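Local atomic coordinates of glycosyl hydrolase, family 8 (Clostridium perfringens, PDB entry 3REN), a protein that acts as an alpha-amylase, hydrolysing alpha-linked glucans, on an (alpha/alpha)6-barrel scaffold related to glycoside hydrolase family 8. Residues N76-E79 with L80-H84; N131-Y134 with Y135-A139; L239-E243 with A244-E248. All coordinates share one frame; numbering follows the deposited sequence.

Contact 1 (N76-E79 with L80-H84); sequences NNKE and LFDEH. With EDO (1,2-ethanediol), chain I; EDO (1,2-ethanediol), chain H; EDO (1,2-ethanediol), chain F.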
loop_
_atom_site.group_PDB
_atom_site.type_symbol
_atom_site.label_atom_id
_atom_site.label_comp_id
_atom_site.label_asym_id
_atom_site.label_seq_id
_atom_site.Cartn_x
_atom_site.Cartn_y
_atom_site.Cartn_z
ATOM N N ASN A 76 -6.929 3.022 16.567
ATOM C CA ASN A 76 -6.919 2.542 17.944
ATOM C C ASN A 76 -8.083 1.585 18.176
ATOM O O ASN A 76 -8.849 1.721 19.130
ATOM C CB ASN A 76 -6.945 3.715 18.970
ATOM C CG ASN A 76 -6.420 3.304 20.354
ATOM O OD1 ASN A 76 -6.170 2.127 20.615
ATOM N ND2 ASN A 76 -6.248 4.283 21.239
ATOM N N ASN A 77 -8.237 0.637 17.268
ATOM C CA ASN A 77 -9.299 -0.345 17.351
ATOM C C ASN A 77 -8.714 -1.770 17.439
ATOM O O ASN A 77 -8.506 -2.468 16.424
ATOM C CB ASN A 77 -10.278 -0.189 16.177
ATOM C CG ASN A 77 -11.533 -1.041 16.344
ATOM O OD1 ASN A 77 -11.540 -2.064 17.038
ATOM N ND2 ASN A 77 -12.602 -0.621 15.705
ATOM N N LYS A 78 -8.464 -2.186 18.677
ATOM C CA LYS A 78 -7.706 -3.384 18.963
ATOM C C LYS A 78 -8.513 -4.590 18.549
ATOM O O LYS A 78 -8.005 -5.518 17.930
ATOM C CB LYS A 78 -7.283 -3.446 20.454
ATOM C CG LYS A 78 -6.218 -4.534 20.682
ATOM C CD LYS A 78 -5.810 -4.766 22.143
ATOM C CE LYS A 78 -4.656 -5.791 22.207
ATOM N NZ LYS A 78 -5.124 -7.194 21.835
ATOM N N GLU A 79 -9.801 -4.564 18.849
ATOM C CA GLU A 79 -10.706 -5.629 18.378
ATOM C C GLU A 79 -10.704 -5.911 16.856
ATOM O O GLU A 79 -10.644 -7.057 16.434
ATOM C CB GLU A 79 -12.121 -5.310 18.814
ATOM C CG GLU A 79 -13.046 -6.468 18.752
ATOM C CD GLU A 79 -14.383 -6.167 19.434
ATOM O OE1 GLU A 79 -15.415 -6.176 18.709
ATOM O OE2 GLU A 79 -14.386 -5.914 20.676
ATOM N N LEU A 80 -10.804 -4.858 16.050
ATOM C CA LEU A 80 -10.804 -4.998 14.632
ATOM C C LEU A 80 -9.425 -5.461 14.181
ATOM O O LEU A 80 -9.321 -6.306 13.277
ATOM C CB LEU A 80 -11.206 -3.662 13.990
ATOM C CG LEU A 80 -11.130 -3.450 12.487
ATOM C CD1 LEU A 80 -12.084 -4.410 11.789
ATOM C CD2 LEU A 80 -11.451 -1.981 12.165
ATOM N N PHE A 81 -8.375 -4.915 14.807
ATOM C CA PHE A 81 -7.025 -5.320 14.477
ATOM C C PHE A 81 -6.871 -6.824 14.628
ATOM O O PHE A 81 -6.444 -7.524 13.669
ATOM C CB PHE A 81 -5.972 -4.569 15.308
ATOM C CG PHE A 81 -4.540 -4.896 14.917
ATOM C CD1 PHE A 81 -3.799 -4.019 14.106
ATOM C CD2 PHE A 81 -3.916 -6.074 15.373
ATOM C CE1 PHE A 81 -2.471 -4.309 13.724
ATOM C CE2 PHE A 81 -2.578 -6.381 14.987
ATOM C CZ PHE A 81 -1.860 -5.498 14.167
ATOM N N ASP A 82 -7.269 -7.331 15.800
ATOM C CA ASP A 82 -7.151 -8.756 16.113
ATOM C C ASP A 82 -7.958 -9.630 15.198
ATOM O O ASP A 82 -7.555 -10.774 14.893
ATOM C CB ASP A 82 -7.498 -9.034 17.588
ATOM C CG ASP A 82 -6.358 -8.588 18.547
ATOM O OD1 ASP A 82 -5.177 -8.512 18.142
ATOM O OD2 ASP A 82 -6.631 -8.276 19.712
ATOM N N GLU A 83 -9.075 -9.107 14.714
ATOM C CA GLU A 83 -9.903 -9.938 13.884
ATOM C C GLU A 83 -9.223 -10.194 12.527
ATOM O O GLU A 83 -9.307 -11.300 11.978
ATOM C CB GLU A 83 -11.287 -9.297 13.739
ATOM C CG GLU A 83 -12.203 -10.021 12.791
ATOM C CD GLU A 83 -13.612 -9.431 12.810
ATOM O OE1 GLU A 83 -13.979 -8.832 13.854
ATOM O OE2 GLU A 83 -14.343 -9.553 11.789
ATOM N N HIS A 84 -8.516 -9.184 12.003
ATOM C CA HIS A 84 -7.806 -9.343 10.735
ATOM C C HIS A 84 -6.450 -10.041 10.916
ATOM O O HIS A 84 -6.066 -10.859 10.064
ATOM C CB HIS A 84 -7.706 -8.003 10.003
ATOM C CG HIS A 84 -9.043 -7.547 9.525
ATOM N ND1 HIS A 84 -9.566 -7.944 8.316
ATOM C CD2 HIS A 84 -10.031 -6.864 10.160
ATOM C CE1 HIS A 84 -10.796 -7.480 8.202
ATOM N NE2 HIS A 84 -11.104 -6.831 9.312
HETATM C C1 EDO I . -14.483 -5.423 8.679
HETATM O O1 EDO I . -13.495 -6.032 9.515
HETATM C C2 EDO I . -13.835 -4.993 7.367
HETATM O O2 EDO I . -13.565 -6.159 6.599
HETATM C C1 EDO H . -13.082 -10.292 8.802
HETATM O O1 EDO H . -14.008 -10.932 9.706
HETATM C C2 EDO H . -13.840 -9.691 7.619
HETATM O O2 EDO H . -14.926 -8.888 8.134
HETATM C C1 EDO F . -13.014 1.857 12.828
HETATM O O1 EDO F . -12.712 2.000 14.233
HETATM C C2 EDO F . -14.409 1.285 12.518
HETATM O O2 EDO F . -15.453 2.236 12.792
#
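Asn77 meets Leu80 at the first turn of helix 78-89. From Asn77 CB the side chain swings anti to its own backbone nitrogen (chi1 -170°) and turns back over the turn that follows. Asn77 CB lies 3.8 Å from O1 of an ethanediol, probably from the crystallisation liquor. Asn77 CG lies 3.5 Å from Leu80 CB. At the tip the amide splits its work. Asn77 OD1 accepts from Leu80 N at 3.1 Å, with a fairly straight N-H (165°). The donor sits well above the carbonyl plane of the amide. Asn77 ND2 donates to the same ethanediol O1 at 3.0 Å. The side chains of Asn77 and Leu80 cross at about a right angle. The backbone of Asn77 serves the same turn, since its O accepts from Phe81 N at 2.9 Å.

One residue on, Lys78 spans a turn to Asp82. Its chain is extended as far as CE and bends only at the end (chi4 -70°). This brings Lys78 NZ to Asp82 OD2 at 2.8 Å, on the syn lone pair. The salt bridge runs beside the backbone bond from Asp82 N to Lys78 O. Lys78 NZ also bonds to Tyr135 OH, so the lysine has a second partner on helix 133-150.

His84 NE2 is hydrogen-bonded to O1 of another ethanediol, and its ND1 bonds to Glu65 of helix 62-74. Asn76, with positive phi, closes helix 62-74 in a Schellman motif. The arrangement is a tight helix-to-helix turn, with an asparagine N-cap and an i to i+4 salt bridge on the new helix.

Contact 2 (N131-Y134 with Y135-A139); sequences NSFY and YKFYA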
loop_
_atom_site.group_PDB
_atom_site.type_symbol
_atom_site.label_atom_id
_atom_site.label_comp_id
_atom_site.label_asym_id
_atom_site.label_seq_id
_atom_site.Cartn_x
_atom_site.Cartn_y
_atom_site.Cartn_z
ATOM N N ASN A 131 1.183 -1.993 23.778
ATOM C CA ASN A 131 2.103 -2.666 24.726
ATOM C C ASN A 131 1.866 -4.165 24.778
ATOM O O ASN A 131 1.641 -4.717 25.855
ATOM C CB ASN A 131 1.949 -2.076 26.157
ATOM C CG ASN A 131 3.070 -2.522 27.096
ATOM O OD1 ASN A 131 4.110 -3.007 26.639
ATOM N ND2 ASN A 131 2.866 -2.359 28.413
ATOM N N SER A 132 1.889 -4.821 23.613
ATOM C CA SER A 132 1.604 -6.238 23.503
ATOM C C SER A 132 2.740 -6.940 22.785
ATOM O O SER A 132 2.771 -6.940 21.551
ATOM C CB SER A 132 0.328 -6.484 22.707
ATOM O OG SER A 132 -0.808 -6.364 23.536
ATOM N N PHE A 133 3.644 -7.564 23.554
ATOM C CA PHE A 133 4.819 -8.204 22.994
ATOM C C PHE A 133 4.463 -9.240 21.911
ATOM O O PHE A 133 5.297 -9.513 21.049
ATOM C CB PHE A 133 5.587 -8.943 24.084
ATOM C CG PHE A 133 4.918 -10.217 24.499
ATOM C CD1 PHE A 133 5.233 -11.424 23.866
ATOM C CD2 PHE A 133 3.922 -10.208 25.477
ATOM C CE1 PHE A 133 4.566 -12.604 24.215
ATOM C CE2 PHE A 133 3.242 -11.391 25.844
ATOM C CZ PHE A 133 3.572 -12.586 25.212
ATOM N N TYR A 134 3.272 -9.858 22.003
ATOM C CA TYR A 134 2.880 -10.939 21.099
ATOM C C TYR A 134 2.969 -10.498 19.617
ATOM O O TYR A 134 3.565 -11.205 18.795
ATOM C CB TYR A 134 1.471 -11.486 21.406
ATOM C CG TYR A 134 1.174 -12.691 20.568
ATOM C CD1 TYR A 134 1.507 -13.977 21.012
ATOM C CD2 TYR A 134 0.634 -12.550 19.282
ATOM C CE1 TYR A 134 1.271 -15.085 20.210
ATOM C CE2 TYR A 134 0.420 -13.643 18.468
ATOM C CZ TYR A 134 0.726 -14.900 18.925
ATOM O OH TYR A 134 0.487 -15.980 18.110
ATOM N N TYR A 135 2.376 -9.333 19.312
ATOM C CA TYR A 135 2.498 -8.707 18.001
ATOM C C TYR A 135 3.956 -8.580 17.531
ATOM O O TYR A 135 4.273 -8.893 16.374
ATOM C CB TYR A 135 1.868 -7.313 18.033
ATOM C CG TYR A 135 0.389 -7.276 18.387
ATOM C CD1 TYR A 135 -0.508 -8.137 17.776
ATOM C CD2 TYR A 135 -0.113 -6.343 19.316
ATOM C CE1 TYR A 135 -1.852 -8.103 18.083
ATOM C CE2 TYR A 135 -1.492 -6.291 19.629
ATOM C CZ TYR A 135 -2.346 -7.175 19.013
ATOM O OH TYR A 135 -3.712 -7.170 19.291
ATOM N N LYS A 136 4.830 -8.121 18.430
ATOM C CA LYS A 136 6.240 -7.880 18.121
ATOM C C LYS A 136 6.966 -9.210 17.825
ATOM O O LYS A 136 7.718 -9.302 16.858
ATOM C CB LYS A 136 6.920 -7.136 19.292
ATOM C CG LYS A 136 8.374 -6.758 19.108
ATOM C CD LYS A 136 8.931 -6.137 20.395
ATOM C CE LYS A 136 10.444 -6.080 20.367
ATOM N NZ LYS A 136 11.005 -5.482 21.625
ATOM N N PHE A 137 6.727 -10.225 18.650
ATOM C CA PHE A 137 7.364 -11.523 18.469
ATOM C C PHE A 137 6.922 -12.163 17.174
ATOM O O PHE A 137 7.722 -12.778 16.473
ATOM C CB PHE A 137 7.019 -12.487 19.633
ATOM C CG PHE A 137 7.831 -12.256 20.871
ATOM C CD1 PHE A 137 8.443 -11.033 21.096
ATOM C CD2 PHE A 137 7.982 -13.267 21.826
ATOM C CE1 PHE A 137 9.216 -10.821 22.249
ATOM C CE2 PHE A 137 8.726 -13.041 22.991
ATOM C CZ PHE A 137 9.347 -11.818 23.183
ATOM N N TYR A 138 5.641 -12.023 16.870
ATOM C CA TYR A 138 5.115 -12.575 15.638
ATOM C C TYR A 138 5.745 -11.830 14.438
ATOM O O TYR A 138 6.179 -12.474 13.486
ATOM C CB TYR A 138 3.590 -12.516 15.638
ATOM C CG TYR A 138 2.973 -13.528 14.686
ATOM C CD1 TYR A 138 2.469 -14.749 15.168
ATOM C CD2 TYR A 138 2.862 -13.257 13.306
ATOM C CE1 TYR A 138 1.886 -15.670 14.323
ATOM C CE2 TYR A 138 2.271 -14.198 12.441
ATOM C CZ TYR A 138 1.802 -15.389 12.960
ATOM O OH TYR A 138 1.252 -16.338 12.125
ATOM N N ALA A 139 5.831 -10.504 14.505
ATOM C CA ALA A 139 6.544 -9.710 13.469
ATOM C C ALA A 139 7.997 -10.139 13.231
ATOM O O ALA A 139 8.465 -10.204 12.082
ATOM C CB ALA A 139 6.498 -8.230 13.808
#
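Ser132 packs against Tyr135 at the start of helix 133-150, and this is the close-fitting end of the contact. Ser132 CB sits 3.4 Å from Tyr135 CD2, next to CE2 of the same ring. A weak backbone bond runs from Tyr135 N to Ser132 O. The Tyr135 ring is buried. Its OH end is held by Lys78 of helix 78-89, and its ring meets Phe81 edge-to-face.

Phe133 and Phe137 form the exposed side. They make a T-shaped pair with centroids 5.2 Å apart and planes at 73°. The edge of Phe133 comes down on the face of Phe137, with CD1 above the ring centre. Phe133 CD1 lies 3.9 Å from Phe137 CD2. Phe133 reaches this place because CG stands between the backbone N and the carbonyl carbon (chi1 75°). In the backbone, Phe137 N donates to Phe133 O at 2.9 Å. Both residues also touch a crystal neighbour.

Tyr134 and Tyr138 lie side by side and point the same way. Their fit is looser: Tyr134 CE2 is 4.0 Å from Tyr138 CD1. Tyr138 N donates to Tyr134 O at 2.9 Å, the usual helical bond. Tyr134 is exposed, while Tyr138 is buried and meets Phe85 edge-to-face.

The turn therefore has two unlike sides. Tyr135 and Ala139 rest on Leu123 of helix 113-130. Ser132, Tyr134 and Tyr138 touch helix 78-89, so the opening turns of helix 133-150 pack against both helices.

Contact 3 (L239-E243 with A244-E248); sequences LNRIE and AGENE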
loop_
_atom_site.group_PDB
_atom_site.type_symbol
_atom_site.label_atom_id
_atom_site.label_comp_id
_atom_site.label_asym_id
_atom_site.label_seq_id
_atom_site.Cartn_x
_atom_site.Cartn_y
_atom_site.Cartn_z
ATOM N N LEU A 239 6.284 8.196 -0.179
ATOM C CA LEU A 239 5.703 8.061 1.156
ATOM C C LEU A 239 6.619 7.242 2.083
ATOM O O LEU A 239 6.827 7.651 3.223
ATOM C CB LEU A 239 4.302 7.476 1.110
ATOM C CG LEU A 239 3.502 7.279 2.399
ATOM C CD1 LEU A 239 3.275 8.616 3.116
ATOM C CD2 LEU A 239 2.169 6.714 2.009
ATOM N N ASN A 240 7.200 6.139 1.588
ATOM C CA ASN A 240 8.134 5.318 2.413
ATOM C C ASN A 240 9.350 6.121 2.851
ATOM O O ASN A 240 9.742 6.079 3.996
ATOM C CB ASN A 240 8.592 4.028 1.670
ATOM C CG ASN A 240 7.494 2.968 1.601
ATOM O OD1 ASN A 240 6.568 2.988 2.402
ATOM N ND2 ASN A 240 7.591 2.038 0.643
ATOM N N ARG A 241 9.946 6.855 1.928
ATOM C CA ARG A 241 11.109 7.693 2.219
ATOM C C ARG A 241 10.834 8.714 3.322
ATOM O O ARG A 241 11.627 8.875 4.238
ATOM C CB ARG A 241 11.518 8.425 0.944
ATOM C CG ARG A 241 12.318 7.553 -0.058
ATOM C CD ARG A 241 13.813 7.607 0.264
ATOM N NE ARG A 241 14.365 8.893 -0.157
ATOM C CZ ARG A 241 15.636 9.275 -0.031
ATOM N NH1 ARG A 241 16.553 8.506 0.558
ATOM N NH2 ARG A 241 15.974 10.476 -0.459
ATOM N N ILE A 242 9.738 9.450 3.205
ATOM C CA ILE A 242 9.512 10.531 4.166
ATOM C C ILE A 242 9.148 10.007 5.546
ATOM O O ILE A 242 9.590 10.581 6.523
ATOM C CB ILE A 242 8.503 11.616 3.673
ATOM C CG1 ILE A 242 7.088 11.069 3.595
ATOM C CG2 ILE A 242 8.985 12.206 2.349
ATOM C CD1 ILE A 242 6.095 11.972 2.830
ATOM N N GLU A 243 8.366 8.913 5.621
ATOM C CA GLU A 243 7.971 8.330 6.914
ATOM C C GLU A 243 9.177 7.809 7.649
ATOM O O GLU A 243 9.151 7.724 8.871
ATOM C CB GLU A 243 6.919 7.217 6.778
ATOM C CG GLU A 243 5.565 7.685 6.327
ATOM C CD GLU A 243 4.552 6.541 6.147
ATOM O OE1 GLU A 243 3.345 6.841 6.080
ATOM O OE2 GLU A 243 4.939 5.342 6.054
ATOM N N ALA A 244 10.241 7.488 6.919
ATOM C CA ALA A 244 11.485 7.025 7.512
ATOM C C ALA A 244 12.447 8.177 7.813
ATOM O O ALA A 244 13.568 7.948 8.244
ATOM C CB ALA A 244 12.165 6.012 6.570
ATOM N N GLY A 245 12.019 9.403 7.558
ATOM C CA GLY A 245 12.835 10.594 7.820
ATOM C C GLY A 245 13.753 11.017 6.682
ATOM O O GLY A 245 14.579 11.903 6.858
ATOM N N GLU A 246 13.645 10.394 5.509
ATOM C CA GLU A 246 14.517 10.781 4.376
ATOM C C GLU A 246 13.957 11.990 3.617
ATOM O O GLU A 246 12.800 12.392 3.835
ATOM C CB GLU A 246 14.706 9.606 3.416
ATOM C CG GLU A 246 15.190 8.316 4.048
ATOM C CD GLU A 246 16.657 8.369 4.500
ATOM O OE1 GLU A 246 17.444 9.203 3.969
ATOM O OE2 GLU A 246 17.020 7.565 5.401
ATOM N N ASN A 247 14.746 12.521 2.685
ATOM C CA ASN A 247 14.420 13.769 1.986
ATOM C C ASN A 247 13.757 13.542 0.633
ATOM O O ASN A 247 14.334 12.890 -0.210
ATOM C CB ASN A 247 15.713 14.583 1.781
ATOM C CG ASN A 247 15.458 15.960 1.129
ATOM O OD1 ASN A 247 14.881 16.060 0.039
ATOM N ND2 ASN A 247 15.884 17.018 1.813
ATOM N N GLU A 248 12.565 14.087 0.446
ATOM C CA GLU A 248 11.836 14.066 -0.835
ATOM C C GLU A 248 11.346 15.473 -1.248
ATOM O O GLU A 248 10.308 15.594 -1.871
ATOM C CB GLU A 248 10.627 13.117 -0.772
ATOM C CG GLU A 248 11.005 11.612 -0.732
ATOM C CD GLU A 248 11.873 11.160 -1.927
ATOM O OE1 GLU A 248 11.734 11.744 -3.001
ATOM O OE2 GLU A 248 12.703 10.232 -1.802
HETATM O O HOH W 1 10.996 12.941 6.140
#
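Arg241 lies across two glutamates of the loop that follows helix 231-243. Its guanidinium meets Glu246 with a face and Glu248 with an edge. Glu248 OE2 takes the N-H of Arg241 NE at 2.7 Å, close to the guanidinium plane. The oxygen is approached on its anti side, and the carboxylate is turned 70° from the guanidinium. Two bends in the arginine chain, at chi2 (-87°) and chi3, wrap it round this oxygen. Arg241 CG is therefore also near, 3.2 Å from Glu248 OE2. Tyr212 OH gives the same oxygen a second bond.

Glu246 approaches differently. Its CB sits over one guanidinium face, off toward the rim. Its carboxylate is nearly parallel to the guanidinium, at 20°. Arg241 NH1 and Glu246 OE1 are 3.6 Å apart, and the link is one of charge, with no N-H aimed at the oxygen. Glu246 OE2 bonds to Tyr193. Arg241 NH1 forms a salt bridge with Glu201 and a hydrogen bond with Asn197, so the buried charge has several carboxylates round it. Arg241 NH2 donates to Asn247 O, which holds the loop backbone to the arginine.

This side-chain network sits on a Schellman motif. Gly245, just past the helix end, has positive phi. Gly245 N donates to Ile242 O at 2.9 Å, and Glu246 N to Arg241 O at 2.8 Å. At the backbone angles of Gly245 a side chain would press on the preceding carbonyl. The motif turns the chain toward helix 249-262, with Glu248 in its N-cap position.

Ile242 and Glu248 cross at about a right angle. Ile242 CG2 touches Glu248 CB at 3.6 Å. A water donates to Ile242 O and Glu246 O, bridging the helix end and the loop.

Going from the N terminus, contact 1 comes first, at the turn between helix 62-74 and helix 78-89. Contact 2 follows at the turn between helix 113-130 and helix 133-150. Contact 3 closes the turn between helix 231-243 and helix 249-262. The three lie in series along the chain; none nests in or crosses another. Contacts 1 and 2 touch in space, with centres about 14 Å apart. Tyr135 of contact 2 meets Lys78 and Phe81 of contact 1, which joins the starts of two neighbouring helices. Contact 3 stands apart, its nearest atoms about 14 Å from contact 1 and 16 Å from contact 2. Each is a local turn between consecutive helices, consistent with the (alpha/alpha)6-barrel fold.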